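PDB 5LHF: N-(5'-phosphoribosyl)anthranilate isomerase from Thermococcus kodakarensis, which catalyses the isomerisation of N-(5-phospho-beta-D-ribosyl)anthranilate to 1-(2-carboxyphenylamino)-1-deoxy-D-ribulose 5-phosphate, the third step of tryptophan biosynthesis from chorismate. Local coordinates for residues S83-P87 with K88-R92; G28-V31 with N32-S35. One frame throughout, in Å; residues are numbered along the deposited sequence.

Contact 1. Residues S83-P87 with K88-R92; sequences SDMHP and KAVNR
An N-cap opens helix 87-97 of this TIM barrel, with His-86 as the capping residue and Lys-88 N as the backbone amide it caps. His-86 ND1 accepts from Lys-88 N at 2.8 Å, and the donor lies in the ring plane at the edge, with a nearly straight N-H...N angle of 167°. The ring reaches forward because CG stands anti to the backbone N (chi1 -163°). An acceptor nitrogen suits this place, since the first-turn amides have no carbonyl four residues earlier in the helix to bond to. Pro-87 fits as the first helical residue: it has no N-H to satisfy, and its CD sits over one face of the imidazole, offset toward the rim. The first helical bonds follow, Val-90 N to His-86 O at 2.8 Å and Asn-91 N to Pro-87 O at 2.8 Å. Asn-91 ND2 bonds to Glu-129 OE1 and its OD1 to Lys-94 NZ. From the loop after helix 114-126, Tyr-128 packs on Pro-87 and Val-90, and its hydroxyl bonds to Met-85 O. Met-85, flexible and apolar, sets its CG 3.5 Å from the small Ala-89 CB, and a bend at chi3 (56°) takes its methyl CE to 4.0 Å from Val-90 CG2.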
ATOM      1  N   SER A  83       7.684   3.277   6.607  1.00 28.65           N
ATOM      2  CA  SER A  83       8.530   4.007   7.534  1.00 31.13           C
ATOM      3  C   SER A  83       9.542   4.780   6.711  1.00 34.26           C
ATOM      4  O   SER A  83       9.647   4.600   5.496  1.00 33.95           O
ATOM      5  CB  SER A  83       9.232   3.081   8.532  1.00 25.60           C
ATOM      6  OG  SER A  83      10.434   2.566   7.988  1.00 25.11           O
ATOM      7  N   ASP A  84      10.282   5.658   7.386  1.00 39.79           N
ATOM      8  CA  ASP A  84      11.302   6.476   6.735  1.00 44.21           C
ATOM      9  C   ASP A  84      12.694   5.892   6.931  1.00 44.66           C
ATOM     10  O   ASP A  84      13.655   6.611   7.216  1.00 49.14           O
ATOM     11  CB  ASP A  84      11.232   7.921   7.230  1.00 53.55           C
ATOM     12  CG  ASP A  84      11.148   8.024   8.742  1.00 61.53           C
ATOM     13  OD1 ASP A  84      11.781   7.200   9.432  1.00 67.25           O
ATOM     14  OD2 ASP A  84      10.444   8.927   9.243  1.00 61.43           O
ATOM     15  N   MET A  85      12.806   4.572   6.809  1.00 36.86           N
ATOM     16  CA  MET A  85      14.103   3.918   6.738  1.00 36.27           C
ATOM     17  C   MET A  85      14.890   4.463   5.550  1.00 28.83           C
ATOM     18  O   MET A  85      14.325   4.803   4.507  1.00 27.00           O
ATOM     19  CB  MET A  85      13.908   2.406   6.616  1.00 28.75           C
ATOM     20  CG  MET A  85      15.175   1.579   6.620  1.00 31.02           C
ATOM     21  SD  MET A  85      14.776  -0.195   6.694  1.00 25.20           S
ATOM     22  CE  MET A  85      13.703  -0.334   5.265  1.00 22.14           C
ATOM     23  N   HIS A  86      16.209   4.541   5.714  1.00 28.89           N
ATOM     24  CA  HIS A  86      17.041   5.244   4.744  1.00 25.05           C
ATOM     25  C   HIS A  86      17.032   4.535   3.388  1.00 29.04           C
ATOM     26  O   HIS A  86      17.008   3.303   3.332  1.00 22.02           O
ATOM     27  CB  HIS A  86      18.472   5.351   5.262  1.00 29.20           C
ATOM     28  CG  HIS A  86      19.291   6.386   4.560  1.00 38.48           C
ATOM     29  ND1 HIS A  86      19.807   6.194   3.298  1.00 43.97           N
ATOM     30  CD2 HIS A  86      19.685   7.622   4.945  1.00 42.53           C
ATOM     31  CE1 HIS A  86      20.481   7.268   2.931  1.00 50.20           C
ATOM     32  NE2 HIS A  86      20.426   8.148   3.915  1.00 49.73           N
ATOM     33  N   PRO A  87      17.063   5.287   2.275  1.00 19.66           N
ATOM     34  CA  PRO A  87      17.160   4.636   0.953  1.00 25.86           C
ATOM     35  C   PRO A  87      18.330   3.677   0.854  1.00 19.60           C
ATOM     36  O   PRO A  87      18.246   2.653   0.158  1.00 22.31           O
ATOM     37  CB  PRO A  87      17.323   5.823  -0.010  1.00 32.53           C
ATOM     38  CG  PRO A  87      16.677   6.968   0.698  1.00 32.55           C
ATOM     39  CD  PRO A  87      16.980   6.755   2.162  1.00 26.56           C
ATOM     40  N   LYS A  88      19.419   3.973   1.559  1.00 23.03           N
ATOM     41  CA  LYS A  88      20.555   3.072   1.570  1.00 27.17           C
ATOM     42  C   LYS A  88      20.179   1.736   2.207  1.00 22.41           C
ATOM     43  O   LYS A  88      20.518   0.671   1.677  1.00 20.54           O
ATOM     44  CB  LYS A  88      21.715   3.752   2.298  1.00 30.16           C
ATOM     45  CG  LYS A  88      22.909   2.892   2.557  1.00 40.16           C
ATOM     46  CD  LYS A  88      22.871   2.188   3.914  1.00 42.88           C
ATOM     47  CE  LYS A  88      24.260   2.171   4.505  1.00 16.96           C
ATOM     48  NZ  LYS A  88      25.175   1.570   3.540  1.00 25.32           N
ATOM     49  N   ALA A  89      19.446   1.777   3.323  1.00 28.51           N
ATOM     50  CA  ALA A  89      18.957   0.549   3.943  1.00 23.07           C
ATOM     51  C   ALA A  89      17.927  -0.154   3.060  1.00 22.44           C
ATOM     52  O   ALA A  89      17.923  -1.387   2.962  1.00 21.43           O
ATOM     53  CB  ALA A  89      18.378   0.865   5.321  1.00 23.75           C
ATOM     54  N   VAL A  90      17.042   0.612   2.413  1.00 19.16           N
ATOM     55  CA  VAL A  90      16.133   0.027   1.430  1.00 12.32           C
ATOM     56  C   VAL A  90      16.915  -0.711   0.347  1.00 16.15           C
ATOM     57  O   VAL A  90      16.570  -1.836  -0.029  1.00 23.45           O
ATOM     58  CB  VAL A  90      15.221   1.120   0.833  1.00 14.74           C
ATOM     59  CG1 VAL A  90      14.364   0.549  -0.293  1.00 17.10           C
ATOM     60  CG2 VAL A  90      14.327   1.700   1.905  1.00 15.53           C
ATOM     61  N   ASN A  91      17.989  -0.095  -0.162  1.00 17.52           N
ATOM     62  CA  ASN A  91      18.779  -0.734  -1.210  1.00 19.03           C
ATOM     63  C   ASN A  91      19.492  -1.980  -0.706  1.00 22.96           C
ATOM     64  O   ASN A  91      19.636  -2.957  -1.450  1.00 26.17           O
ATOM     65  CB  ASN A  91      19.789   0.256  -1.783  1.00 22.68           C
ATOM     66  CG  ASN A  91      19.181   1.167  -2.830  1.00 35.07           C
ATOM     67  OD1 ASN A  91      17.980   1.102  -3.119  1.00 33.40           O
ATOM     68  ND2 ASN A  91      20.008   2.028  -3.403  1.00 32.25           N
ATOM     69  N   ARG A  92      19.959  -1.966   0.549  1.00 27.16           N
ATOM     70  CA  ARG A  92      20.606  -3.152   1.094  1.00 25.68           C
ATOM     71  C   ARG A  92      19.668  -4.349   1.061  1.00 16.43           C
ATOM     72  O   ARG A  92      20.098  -5.474   0.787  1.00 24.73           O
ATOM     73  CB  ARG A  92      21.108  -2.893   2.526  1.00 21.31           C
ATOM     74  CG  ARG A  92      22.353  -1.991   2.636  1.00 19.71           C
ATOM     75  CD  ARG A  92      23.024  -2.107   4.021  1.00 19.58           C
ATOM     76  NE  ARG A  92      23.343  -3.495   4.339  1.00 22.11           N
ATOM     77  CZ  ARG A  92      23.529  -3.973   5.568  1.00 24.49           C
ATOM     78  NH1 ARG A  92      23.428  -3.187   6.636  1.00 18.37           N
ATOM     79  NH2 ARG A  92      23.797  -5.260   5.726  1.00 22.53           N
TER

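Contact 2. Residues G28-V31 with N32-S35; sequences GVVV and NSRS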
ATOM      1  N   GLY A  28      -1.305  -8.045   0.702  1.00  8.27           N
ATOM      2  CA  GLY A  28      -0.301  -7.707   1.695  1.00  6.76           C
ATOM      3  C   GLY A  28      -0.636  -8.334   3.025  1.00 11.58           C
ATOM      4  O   GLY A  28      -1.809  -8.491   3.373  1.00 11.57           O
ATOM      5  N   VAL A  29       0.408  -8.688   3.780  1.00  7.62           N
ATOM      6  CA  VAL A  29       0.239  -9.218   5.127  1.00  7.25           C
ATOM      7  C   VAL A  29       1.071  -8.370   6.085  1.00  9.66           C
ATOM      8  O   VAL A  29       2.243  -8.086   5.813  1.00 11.85           O
ATOM      9  CB  VAL A  29       0.608 -10.718   5.204  1.00 12.05           C
ATOM     10  CG1 VAL A  29       2.064 -10.966   4.759  1.00 10.85           C
ATOM     11  CG2 VAL A  29       0.415 -11.209   6.621  1.00 11.12           C
ATOM     12  N   VAL A  30       0.460  -7.945   7.194  1.00 13.06           N
ATOM     13  CA  VAL A  30       1.061  -6.951   8.081  1.00  9.77           C
ATOM     14  C   VAL A  30       1.766  -7.655   9.238  1.00  9.63           C
ATOM     15  O   VAL A  30       1.195  -8.543   9.879  1.00 11.83           O
ATOM     16  CB  VAL A  30       0.003  -5.963   8.606  1.00  9.18           C
ATOM     17  CG1 VAL A  30       0.637  -4.970   9.602  1.00 10.58           C
ATOM     18  CG2 VAL A  30      -0.679  -5.234   7.431  1.00 10.86           C
ATOM     19  N   VAL A  31       3.013  -7.261   9.498  1.00  8.50           N
ATOM     20  CA  VAL A  31       3.790  -7.798  10.610  1.00 13.22           C
ATOM     21  C   VAL A  31       4.453  -6.647  11.352  1.00 11.66           C
ATOM     22  O   VAL A  31       4.692  -5.574  10.794  1.00 11.92           O
ATOM     23  CB  VAL A  31       4.869  -8.816  10.153  1.00 13.42           C
ATOM     24  CG1 VAL A  31       4.241 -10.047   9.495  1.00 13.39           C
ATOM     25  CG2 VAL A  31       5.914  -8.151   9.234  1.00 12.80           C
ATOM     26  N   ASN A  32       4.774  -6.898  12.623  1.00 18.02           N
ATOM     27  CA  ASN A  32       5.583  -5.989  13.435  1.00 15.12           C
ATOM     28  C   ASN A  32       5.182  -4.527  13.214  1.00 14.23           C
ATOM     29  O   ASN A  32       5.996  -3.676  12.853  1.00 16.55           O
ATOM     30  CB  ASN A  32       7.082  -6.198  13.155  1.00 15.69           C
ATOM     31  CG  ASN A  32       7.570  -7.608  13.533  1.00 21.02           C
ATOM     32  OD1 ASN A  32       7.034  -8.238  14.440  1.00 19.55           O
ATOM     33  ND2 ASN A  32       8.603  -8.090  12.847  1.00 19.53           N
ATOM     34  N   SER A  33       3.889  -4.251  13.405  1.00 16.10           N
ATOM     35  CA  SER A  33       3.333  -2.915  13.221  1.00 14.35           C
ATOM     36  C   SER A  33       2.169  -2.716  14.182  1.00 18.68           C
ATOM     37  O   SER A  33       1.524  -3.677  14.614  1.00 23.36           O
ATOM     38  CB  SER A  33       2.814  -2.687  11.788  1.00 17.26           C
ATOM     39  OG  SER A  33       3.803  -2.959  10.808  1.00 16.38           O
ATOM     40  N   ARG A  34       1.901  -1.443  14.494  1.00 26.15           N
ATOM     41  CA  ARG A  34       0.642  -1.034  15.108  1.00 31.00           C
ATOM     42  C   ARG A  34      -0.505  -1.241  14.122  1.00 24.98           C
ATOM     43  O   ARG A  34      -0.799  -0.347  13.318  1.00 26.61           O
ATOM     44  CB  ARG A  34       0.702   0.439  15.534  1.00 26.40           C
ATOM     45  CG  ARG A  34       1.858   0.784  16.460  1.00 28.05           C
ATOM     46  CD  ARG A  34       2.027   2.295  16.635  1.00 28.05           C
ATOM     47  NE  ARG A  34       3.086   2.568  17.607  1.00 34.94           N
ATOM     48  CZ  ARG A  34       3.601   3.772  17.844  1.00 39.84           C
ATOM     49  NH1 ARG A  34       3.154   4.837  17.179  1.00 34.04           N
ATOM     50  NH2 ARG A  34       4.564   3.906  18.749  1.00 40.52           N
ATOM     51  N   SER A  35      -1.154  -2.404  14.163  1.00 20.94           N
ATOM     52  CA  SER A  35      -2.202  -2.697  13.191  1.00 19.23           C
ATOM     53  C   SER A  35      -3.127  -3.783  13.723  1.00 17.30           C
ATOM     54  O   SER A  35      -2.666  -4.767  14.307  1.00 17.97           O
ATOM     55  CB  SER A  35      -1.594  -3.142  11.857  1.00 11.20           C
ATOM     56  OG  SER A  35      -2.574  -3.676  10.984  1.00 14.37           O
TER
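The chain runs extended through Val-30 and Val-31, then turns at Asn-32, whose phi and psi are both positive (42°/55°), and becomes extended again at Ser-33, so that the residues after the turn fold back beside the end of the strand. Ser-33 and Ser-35 both direct their CB atoms toward the strand end, whereas Asn-32, a residue that tolerates positive phi well, sits exposed at the bend. Ser-33 OG donates to Val-31 O at 2.8 Å, approaching from above the carbonyl plane. Its hydroxyl is placed there with OG anti to its own carbonyl carbon and beside the backbone N (chi1 -54°), which turns it back along the chain. Ser-33 OG also accepts from Thr-60 N, and Val-31 O takes a second donor in Ser-59 OG, so two polar atoms at the turn are each held from two sources.

This is the C-terminal end of strand 26-30, where the second strand of the TIM barrel passes into the loop leading to helix 41-50; in TrpF enzymes, as in TIM barrels generally, the active site lies at this end. With Ser-33 replaced by an alanine, Val-31 O would probably keep Ser-59 OG but lose its bond within the turn, and Thr-60 N would lose this acceptor.

Valines suit this buried place. Val-31 packs on Leu-41 and Ala-44 of helix 41-50 and on Leu-57 of the neighbouring strand. Val-30 instead offers CG1 to the returning loop: this methyl lies 3.8 Å from Ser-33 CB and 3.7 Å from Ser-35 CB. A small serine can come this close, and the hydroxyl of Ser-35 is engaged by Arg-37 N while its CB rests against that one methyl of Val-30.

From the N terminus, contact 2 comes first: residues 28-35 carry the chain off strand 26-30 through the bend at Asn-32 into the loop before helix 41-50. The chain then passes through that helix, strand 55-59, helix 64-74 and strand 78-81 before contact 1, where residues 83-92 start helix 87-97. The two are in series, neither nested nor crossed. The centres of contacts 1 and 2 lie 18 Å apart; the nearest atoms of contacts 1 and 2 are about 8 Å apart. Contact 2 spans the C-terminal end of the second strand; contact 1 lies after that of the fourth. The end of strand 55-59 and the residues after it bond to both: Ser-59 and Thr-60 to contact 2, Met-61 O to Ser-83 OG of contact 1.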